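Local coordinates for protein acetyltransferase of GNAT family (Staphylococcus aureus subsp. aureus Mu50, PDB 3D8P) that probably transfers an acetyl group from acetyl-coenzyme A to an amine of a still unidentified substrate, as members of the GNAT family do, at residues Asp113-Gln127 with Asp153-Lys162. Sequence-based numbering, arbitrary orientation.
With EDO (1,2-ethanediol), chain F; EDO (1,2-ethanediol), chain G.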
ATOM      1  N   ASP A 113      -0.048 -11.423 -11.906  1.00 32.53           N
ATOM      2  CA  ASP A 113       1.091 -12.310 -11.740  1.00 30.11           C
ATOM      3  C   ASP A 113       2.106 -11.900 -10.690  1.00 29.19           C
ATOM      4  O   ASP A 113       2.883 -12.739 -10.208  1.00 28.48           O
ATOM      5  CB  ASP A 113       1.803 -12.431 -13.087  1.00 32.91           C
ATOM      6  CG  ASP A 113       0.991 -13.230 -14.087  1.00 34.14           C
ATOM      7  OD1 ASP A 113       0.265 -14.128 -13.634  1.00 37.59           O
ATOM      8  OD2 ASP A 113       1.074 -12.965 -15.302  1.00 34.81           O
ATOM      9  N   GLY A 114       2.100 -10.636 -10.306  1.00 27.84           N
ATOM     10  CA  GLY A 114       3.122 -10.170  -9.386  1.00 28.82           C
ATOM     11  C   GLY A 114       2.869  -8.784  -8.906  1.00 27.35           C
ATOM     12  O   GLY A 114       2.067  -8.097  -9.484  1.00 27.26           O
ATOM     13  N   ILE A 115       3.631  -8.396  -7.882  1.00 28.51           N
ATOM     14  CA  ILE A 115       3.502  -7.139  -7.181  1.00 27.98           C
ATOM     15  C   ILE A 115       4.871  -6.515  -6.989  1.00 27.58           C
ATOM     16  O   ILE A 115       5.750  -7.101  -6.331  1.00 27.26           O
ATOM     17  CB  ILE A 115       2.865  -7.344  -5.748  1.00 30.05           C
ATOM     18  CG1 ILE A 115       1.540  -8.121  -5.830  1.00 27.71           C
ATOM     19  CG2 ILE A 115       2.684  -5.991  -5.035  1.00 24.50           C
ATOM     20  CD1 ILE A 115       0.894  -8.428  -4.486  1.00 25.37           C
ATOM     21  N   TYR A 116       5.041  -5.335  -7.583  1.00 27.06           N
ATOM     22  CA  TYR A 116       6.221  -4.522  -7.415  1.00 28.20           C
ATOM     23  C   TYR A 116       5.920  -3.460  -6.375  1.00 28.10           C
ATOM     24  O   TYR A 116       4.774  -3.115  -6.158  1.00 29.87           O
ATOM     25  CB  TYR A 116       6.589  -3.816  -8.733  1.00 27.07           C
ATOM     26  CG  TYR A 116       7.190  -4.706  -9.787  1.00 28.56           C
ATOM     27  CD1 TYR A 116       8.559  -4.899  -9.835  1.00 28.72           C
ATOM     28  CD2 TYR A 116       6.410  -5.328 -10.757  1.00 24.31           C
ATOM     29  CE1 TYR A 116       9.134  -5.695 -10.789  1.00 27.62           C
ATOM     30  CE2 TYR A 116       6.995  -6.152 -11.726  1.00 25.64           C
ATOM     31  CZ  TYR A 116       8.364  -6.306 -11.733  1.00 25.70           C
ATOM     32  OH  TYR A 116       9.004  -7.086 -12.659  1.00 26.97           O
ATOM     33  N   LEU A 117       6.948  -2.921  -5.739  1.00 29.82           N
ATOM     34  CA  LEU A 117       6.784  -1.752  -4.892  1.00 30.41           C
ATOM     35  C   LEU A 117       8.099  -1.009  -4.791  1.00 30.85           C
ATOM     36  O   LEU A 117       9.167  -1.590  -4.956  1.00 30.04           O
ATOM     37  CB  LEU A 117       6.253  -2.123  -3.492  1.00 32.39           C
ATOM     38  CG  LEU A 117       7.121  -2.874  -2.487  1.00 31.21           C
ATOM     39  CD1 LEU A 117       7.959  -1.933  -1.660  1.00 30.09           C
ATOM     40  CD2 LEU A 117       6.292  -3.753  -1.607  1.00 28.48           C
ATOM     41  N   GLY A 118       7.994   0.291  -4.548  1.00 30.62           N
ATOM     42  CA  GLY A 118       9.120   1.136  -4.194  1.00 31.16           C
ATOM     43  C   GLY A 118       8.796   1.704  -2.815  1.00 32.31           C
ATOM     44  O   GLY A 118       7.634   1.950  -2.496  1.00 35.18           O
ATOM     45  N   THR A 119       9.815   1.913  -1.997  1.00 33.94           N
ATOM     46  CA  THR A 119       9.644   2.488  -0.675  1.00 35.26           C
ATOM     47  C   THR A 119      10.911   3.288  -0.322  1.00 34.61           C
ATOM     48  O   THR A 119      11.896   3.253  -1.042  1.00 32.53           O
ATOM     49  CB  THR A 119       9.262   1.390   0.359  1.00 37.30           C
ATOM     50  OG1 THR A 119       8.877   2.003   1.590  1.00 41.59           O
ATOM     51  CG2 THR A 119      10.393   0.385   0.584  1.00 34.29           C
ATOM     52  N   ILE A 120      10.907   3.996   0.804  0.50 36.34           N
ATOM     53  CA  ILE A 120      12.036   4.861   1.196  0.50 36.50           C
ATOM     54  C   ILE A 120      12.829   4.148   2.286  0.50 36.98           C
ATOM     55  O   ILE A 120      12.252   3.319   2.997  0.50 37.16           O
ATOM     56  CB  ILE A 120      11.532   6.225   1.724  0.50 36.87           C
ATOM     57  CG1 ILE A 120      10.498   6.850   0.773  0.50 40.62           C
ATOM     58  CG2 ILE A 120      12.692   7.185   1.903  0.50 34.40           C
ATOM     59  CD1 ILE A 120      11.095   7.376  -0.543  0.50 44.83           C
ATOM     60  N   ASP A 121      14.119   4.466   2.456  0.60 37.46           N
ATOM     61  CA  ASP A 121      14.915   3.742   3.437  0.60 38.88           C
ATOM     62  C   ASP A 121      14.460   4.053   4.863  0.60 39.89           C
ATOM     63  O   ASP A 121      14.742   3.277   5.778  0.60 41.33           O
ATOM     64  CB  ASP A 121      16.415   4.025   3.250  0.60 39.94           C
ATOM     65  CG  ASP A 121      17.263   2.778   3.431  0.60 41.18           C
ATOM     66  OD1 ASP A 121      16.664   1.707   3.673  0.60 40.51           O
ATOM     67  OD2 ASP A 121      18.509   2.859   3.311  0.60 40.20           O
ATOM     68  N   LYS A 122      13.749   5.177   5.034  1.00 40.40           N
ATOM     69  CA  LYS A 122      13.265   5.654   6.348  1.00 40.42           C
ATOM     70  C   LYS A 122      12.228   4.697   6.957  1.00 39.05           C
ATOM     71  O   LYS A 122      12.093   4.630   8.178  1.00 40.10           O
ATOM     72  CB  LYS A 122      12.644   7.068   6.239  1.00 41.57           C
ATOM     73  CG  LYS A 122      13.625   8.214   5.956  1.00 41.16           C
ATOM     74  N   PHE A 123      11.495   3.967   6.111  1.00 38.15           N
ATOM     75  CA  PHE A 123      10.576   2.936   6.590  1.00 38.86           C
ATOM     76  C   PHE A 123      11.362   1.646   6.845  1.00 39.73           C
ATOM     77  O   PHE A 123      11.225   0.670   6.098  1.00 38.21           O
ATOM     78  CB  PHE A 123       9.416   2.695   5.602  1.00 37.63           C
ATOM     79  CG  PHE A 123       8.505   3.883   5.432  1.00 37.42           C
ATOM     80  CD1 PHE A 123       7.742   4.348   6.501  1.00 39.11           C
ATOM     81  CD2 PHE A 123       8.403   4.532   4.208  1.00 40.27           C
ATOM     82  CE1 PHE A 123       6.900   5.450   6.352  1.00 40.55           C
ATOM     83  CE2 PHE A 123       7.551   5.624   4.051  1.00 38.44           C
ATOM     84  CZ  PHE A 123       6.803   6.078   5.126  1.00 37.48           C
ATOM     85  N   ILE A 124      12.144   1.657   7.928  1.00 40.19           N
ATOM     86  CA  ILE A 124      13.031   0.557   8.321  1.00 42.11           C
ATOM     87  C   ILE A 124      12.272  -0.758   8.549  1.00 42.35           C
ATOM     88  O   ILE A 124      12.623  -1.801   7.988  1.00 42.33           O
ATOM     89  CB  ILE A 124      13.826   0.935   9.618  1.00 42.89           C
ATOM     90  CG1 ILE A 124      14.813   2.079   9.338  1.00 45.20           C
ATOM     91  CG2 ILE A 124      14.563  -0.264  10.179  1.00 40.31           C
ATOM     92  CD1 ILE A 124      15.345   2.779  10.600  1.00 43.53           C
ATOM     93  N   SER A 125      11.238  -0.700   9.383  1.00 41.73           N
ATOM     94  CA  SER A 125      10.439  -1.873   9.696  1.00 41.74           C
ATOM     95  C   SER A 125       9.708  -2.441   8.474  1.00 39.20           C
ATOM     96  O   SER A 125       9.604  -3.645   8.319  1.00 39.54           O
ATOM     97  CB  SER A 125       9.444  -1.524  10.802  1.00 42.56           C
ATOM     98  OG  SER A 125       8.481  -2.550  10.958  1.00 54.07           O
ATOM     99  N   ALA A 126       9.184  -1.567   7.623  1.00 37.91           N
ATOM    100  CA  ALA A 126       8.479  -1.999   6.419  1.00 37.26           C
ATOM    101  C   ALA A 126       9.359  -2.846   5.499  1.00 36.32           C
ATOM    102  O   ALA A 126       8.850  -3.737   4.833  1.00 37.96           O
ATOM    103  CB  ALA A 126       7.923  -0.802   5.654  1.00 35.70           C
ATOM    104  N   GLN A 127      10.664  -2.575   5.464  1.00 37.62           N
ATOM    105  CA  GLN A 127      11.622  -3.330   4.611  1.00 39.04           C
ATOM    106  C   GLN A 127      11.680  -4.776   5.086  1.00 37.60           C
ATOM    107  O   GLN A 127      11.549  -5.693   4.300  1.00 36.23           O
ATOM    108  CB  GLN A 127      13.067  -2.771   4.685  1.00 40.83           C
ATOM    109  CG  GLN A 127      13.255  -1.239   4.607  1.00 42.68           C
ATOM    110  CD  GLN A 127      12.846  -0.646   3.281  1.00 42.71           C
ATOM    111  OE1 GLN A 127      12.151   0.371   3.234  1.00 52.57           O
ATOM    112  NE2 GLN A 127      13.258  -1.279   2.201  1.00 38.91           N
ATOM    113  N   ASP A 153      11.433   7.258  -3.714  1.00 46.42           N
ATOM    114  CA  ASP A 153      11.756   5.854  -3.464  1.00 46.23           C
ATOM    115  C   ASP A 153      13.204   5.543  -3.766  1.00 46.25           C
ATOM    116  O   ASP A 153      13.776   6.016  -4.750  1.00 47.15           O
ATOM    117  CB  ASP A 153      10.927   4.951  -4.332  1.00 44.83           C
ATOM    118  CG  ASP A 153       9.505   4.953  -3.948  1.00 49.55           C
ATOM    119  OD1 ASP A 153       9.253   5.216  -2.755  1.00 58.30           O
ATOM    120  OD2 ASP A 153       8.643   4.677  -4.823  1.00 54.77           O
ATOM    121  N   ASN A 154      13.780   4.718  -2.919  1.00 44.38           N
ATOM    122  CA  ASN A 154      15.132   4.270  -3.119  1.00 42.25           C
ATOM    123  C   ASN A 154      15.317   2.781  -2.897  1.00 39.05           C
ATOM    124  O   ASN A 154      16.451   2.282  -3.004  1.00 44.60           O
ATOM    125  CB  ASN A 154      16.081   5.088  -2.231  1.00 43.96           C
ATOM    126  CG  ASN A 154      15.548   5.286  -0.813  1.00 44.27           C
ATOM    127  OD1 ASN A 154      15.372   4.321  -0.077  1.00 47.31           O
ATOM    128  ND2 ASN A 154      15.320   6.545  -0.421  1.00 45.61           N
ATOM    129  N   ARG A 155      14.255   2.064  -2.541  1.00 32.65           N
ATOM    130  CA  ARG A 155      14.357   0.614  -2.385  1.00 33.32           C
ATOM    131  C   ARG A 155      13.183   0.001  -3.124  1.00 30.58           C
ATOM    132  O   ARG A 155      12.032   0.480  -2.999  1.00 30.21           O
ATOM    133  CB  ARG A 155      14.343   0.181  -0.904  1.00 37.08           C
ATOM    134  CG  ARG A 155      15.380   0.854   0.030  1.00 41.86           C
ATOM    135  CD  ARG A 155      16.735   0.217   0.018  1.00 37.48           C
ATOM    136  NE  ARG A 155      16.706  -1.156   0.521  1.00 38.96           N
ATOM    137  CZ  ARG A 155      17.011  -1.565   1.752  1.00 44.60           C
ATOM    138  NH1 ARG A 155      17.357  -0.717   2.717  1.00 47.02           N
ATOM    139  NH2 ARG A 155      16.961  -2.862   2.019  1.00 44.62           N
ATOM    140  N   PHE A 156      13.461  -1.050  -3.892  1.00 29.15           N
ATOM    141  CA  PHE A 156      12.452  -1.682  -4.755  1.00 28.14           C
ATOM    142  C   PHE A 156      12.350  -3.160  -4.489  1.00 27.43           C
ATOM    143  O   PHE A 156      13.337  -3.810  -4.212  1.00 30.28           O
ATOM    144  CB  PHE A 156      12.762  -1.413  -6.242  1.00 29.89           C
ATOM    145  CG  PHE A 156      12.856   0.036  -6.551  1.00 28.58           C
ATOM    146  CD1 PHE A 156      11.690   0.789  -6.744  1.00 32.93           C
ATOM    147  CD2 PHE A 156      14.083   0.662  -6.563  1.00 22.79           C
ATOM    148  CE1 PHE A 156      11.772   2.162  -6.972  1.00 35.18           C
ATOM    149  CE2 PHE A 156      14.177   2.031  -6.748  1.00 28.80           C
ATOM    150  CZ  PHE A 156      13.025   2.770  -6.990  1.00 32.14           C
ATOM    151  N   TYR A 157      11.144  -3.683  -4.585  1.00 28.00           N
ATOM    152  CA  TYR A 157      10.884  -5.058  -4.269  1.00 28.50           C
ATOM    153  C   TYR A 157       9.854  -5.663  -5.220  1.00 29.18           C
ATOM    154  O   TYR A 157       9.108  -4.957  -5.882  1.00 29.10           O
ATOM    155  CB  TYR A 157      10.383  -5.191  -2.823  1.00 29.78           C
ATOM    156  CG  TYR A 157      11.346  -4.777  -1.749  1.00 28.09           C
ATOM    157  CD1 TYR A 157      11.448  -3.445  -1.362  1.00 32.62           C
ATOM    158  CD2 TYR A 157      12.132  -5.705  -1.092  1.00 25.35           C
ATOM    159  CE1 TYR A 157      12.327  -3.047  -0.347  1.00 28.13           C
ATOM    160  CE2 TYR A 157      13.005  -5.316  -0.060  1.00 23.66           C
ATOM    161  CZ  TYR A 157      13.096  -3.986   0.292  1.00 26.65           C
ATOM    162  OH  TYR A 157      13.954  -3.574   1.279  1.00 30.71           O
ATOM    163  N   TYR A 158       9.843  -6.989  -5.272  1.00 30.22           N
ATOM    164  CA  TYR A 158       8.923  -7.742  -6.097  1.00 29.71           C
ATOM    165  C   TYR A 158       8.531  -9.051  -5.399  1.00 29.10           C
ATOM    166  O   TYR A 158       9.354  -9.743  -4.803  1.00 28.69           O
ATOM    167  CB  TYR A 158       9.497  -8.037  -7.500  1.00 28.93           C
ATOM    168  CG  TYR A 158       8.595  -8.931  -8.344  1.00 24.91           C
ATOM    169  CD1 TYR A 158       7.529  -8.409  -9.057  1.00 25.72           C
ATOM    170  CD2 TYR A 158       8.826 -10.309  -8.420  1.00 27.65           C
ATOM    171  CE1 TYR A 158       6.688  -9.251  -9.819  1.00 25.78           C
ATOM    172  CE2 TYR A 158       8.011 -11.143  -9.160  1.00 22.57           C
ATOM    173  CZ  TYR A 158       6.934 -10.604  -9.862  1.00 26.07           C
ATOM    174  OH  TYR A 158       6.140 -11.434 -10.623  1.00 26.81           O
ATOM    175  N   ARG A 159       7.239  -9.350  -5.474  1.00 29.47           N
ATOM    176  CA  ARG A 159       6.703 -10.599  -5.016  1.00 28.76           C
ATOM    177  C   ARG A 159       5.973 -11.256  -6.162  1.00 26.79           C
ATOM    178  O   ARG A 159       5.048 -10.680  -6.724  1.00 26.22           O
ATOM    179  CB  ARG A 159       5.716 -10.410  -3.865  1.00 32.38           C
ATOM    180  CG  ARG A 159       5.059 -11.724  -3.460  1.00 29.18           C
ATOM    181  CD  ARG A 159       4.431 -11.666  -2.087  1.00 34.57           C
ATOM    182  NE  ARG A 159       3.776 -12.935  -1.776  1.00 32.71           N
ATOM    183  CZ  ARG A 159       3.062 -13.170  -0.679  1.00 37.76           C
ATOM    184  NH1 ARG A 159       2.878 -12.234   0.240  1.00 41.14           N
ATOM    185  NH2 ARG A 159       2.489 -14.348  -0.520  1.00 32.83           N
ATOM    186  N   ASN A 160       6.407 -12.458  -6.492  1.00 28.09           N
ATOM    187  CA  ASN A 160       5.795 -13.287  -7.511  1.00 29.51           C
ATOM    188  C   ASN A 160       4.597 -14.030  -6.957  1.00 31.66           C
ATOM    189  O   ASN A 160       4.678 -14.653  -5.896  1.00 31.01           O
ATOM    190  CB  ASN A 160       6.775 -14.336  -8.012  1.00 27.73           C
ATOM    191  CG  ASN A 160       6.367 -14.908  -9.357  1.00 30.80           C
ATOM    192  OD1 ASN A 160       6.269 -14.168 -10.351  1.00 28.36           O
ATOM    193  ND2 ASN A 160       6.161 -16.235  -9.408  1.00 23.30           N
ATOM    194  N   LEU A 161       3.486 -13.962  -7.681  1.00 33.89           N
ATOM    195  CA  LEU A 161       2.260 -14.652  -7.273  1.00 37.13           C
ATOM    196  C   LEU A 161       2.068 -15.924  -8.086  1.00 42.15           C
ATOM    197  O   LEU A 161       1.686 -16.936  -7.533  1.00 44.42           O
ATOM    198  CB  LEU A 161       1.045 -13.741  -7.431  1.00 32.64           C
ATOM    199  CG  LEU A 161       1.160 -12.405  -6.709  1.00 35.94           C
ATOM    200  CD1 LEU A 161      -0.091 -11.556  -7.002  1.00 28.69           C
ATOM    201  CD2 LEU A 161       1.411 -12.612  -5.207  1.00 29.85           C
ATOM    202  N   LYS A 162       2.334 -15.835  -9.395  1.00 49.06           N
ATOM    203  CA  LYS A 162       2.290 -16.974 -10.339  1.00 54.35           C
ATOM    204  C   LYS A 162       3.391 -18.028 -10.054  1.00 54.40           C
ATOM    205  O   LYS A 162       3.115 -19.167  -9.687  1.00 53.82           O
ATOM    206  CB  LYS A 162       2.433 -16.468 -11.796  1.00 55.36           C
ATOM    207  CG  LYS A 162       3.636 -15.513 -11.990  1.00 59.35           C
ATOM    208  CD  LYS A 162       4.333 -15.659 -13.330  1.00 55.95           C
ATOM    209  CE  LYS A 162       5.308 -14.503 -13.572  1.00 48.72           C
ATOM    210  NZ  LYS A 162       6.250 -14.844 -14.712  1.00 34.43           N
TER
HETATM  211  C1  EDO F 166       5.205   2.739   3.707  1.00 30.15           C
HETATM  212  O1  EDO F 166       4.153   2.722   2.725  1.00 33.44           O
HETATM  213  C2  EDO F 166       5.967   1.427   3.707  1.00 36.27           C
HETATM  214  O2  EDO F 166       6.714   1.274   2.485  1.00 33.10           O
HETATM  215  C1  EDO G 167       4.781   0.514  -1.127  1.00 42.31           C
HETATM  216  O1  EDO G 167       5.130   1.891  -1.139  1.00 38.50           O
HETATM  217  C2  EDO G 167       3.550   0.272  -0.277  1.00 36.09           C
HETATM  218  O2  EDO G 167       3.496   1.323   0.674  1.00 42.83           O
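Strands 114-119 and 155-160 run antiparallel as neighbours in the C-terminal half of the GNAT sheet, and the chain between them adds the edge strand 136-138. Ile115 with Arg159, Leu117 with Tyr157 and Thr119 with Arg155 are the hydrogen-bonded pairs. At one end a classic beta bulge sets Asn154 and Arg155 against Thr119, whose O accepts from both backbone N atoms at 3.0 Å. At the other, Asp113 O takes Leu161 N and Lys162 N from the same face of its carbonyl plane.

On one face of the sheet the Tyr158 ring turns its edge to the Tyr116 ring, CD1 sitting 3.4 Å above the centre of that ring, planes 50° apart. With CG anti to the backbone N (chi1 175°), Tyr158 lies over Gly114, its OH 3.5 Å from Gly114 CA, and gives a bond of 2.8 Å to an in-plane lone pair of Asn160 OD1. On the other face Leu117 CD1 meets Tyr157 CD1 at 3.8 Å. From the bulge, Arg155, bent at chi2 and chi3, brings NH1 within 2.7 Å of Asp121 OD1, a salt bridge whose hydrogen bond is weak and, with Asp121 modelled in two conformers, doubtful as a permanent link; its NE pairs with Glu137.

In this conformer both acids probably offset the guanidinium charge, linking the turn after strand 114-119 to strands 155-160 and 136-138.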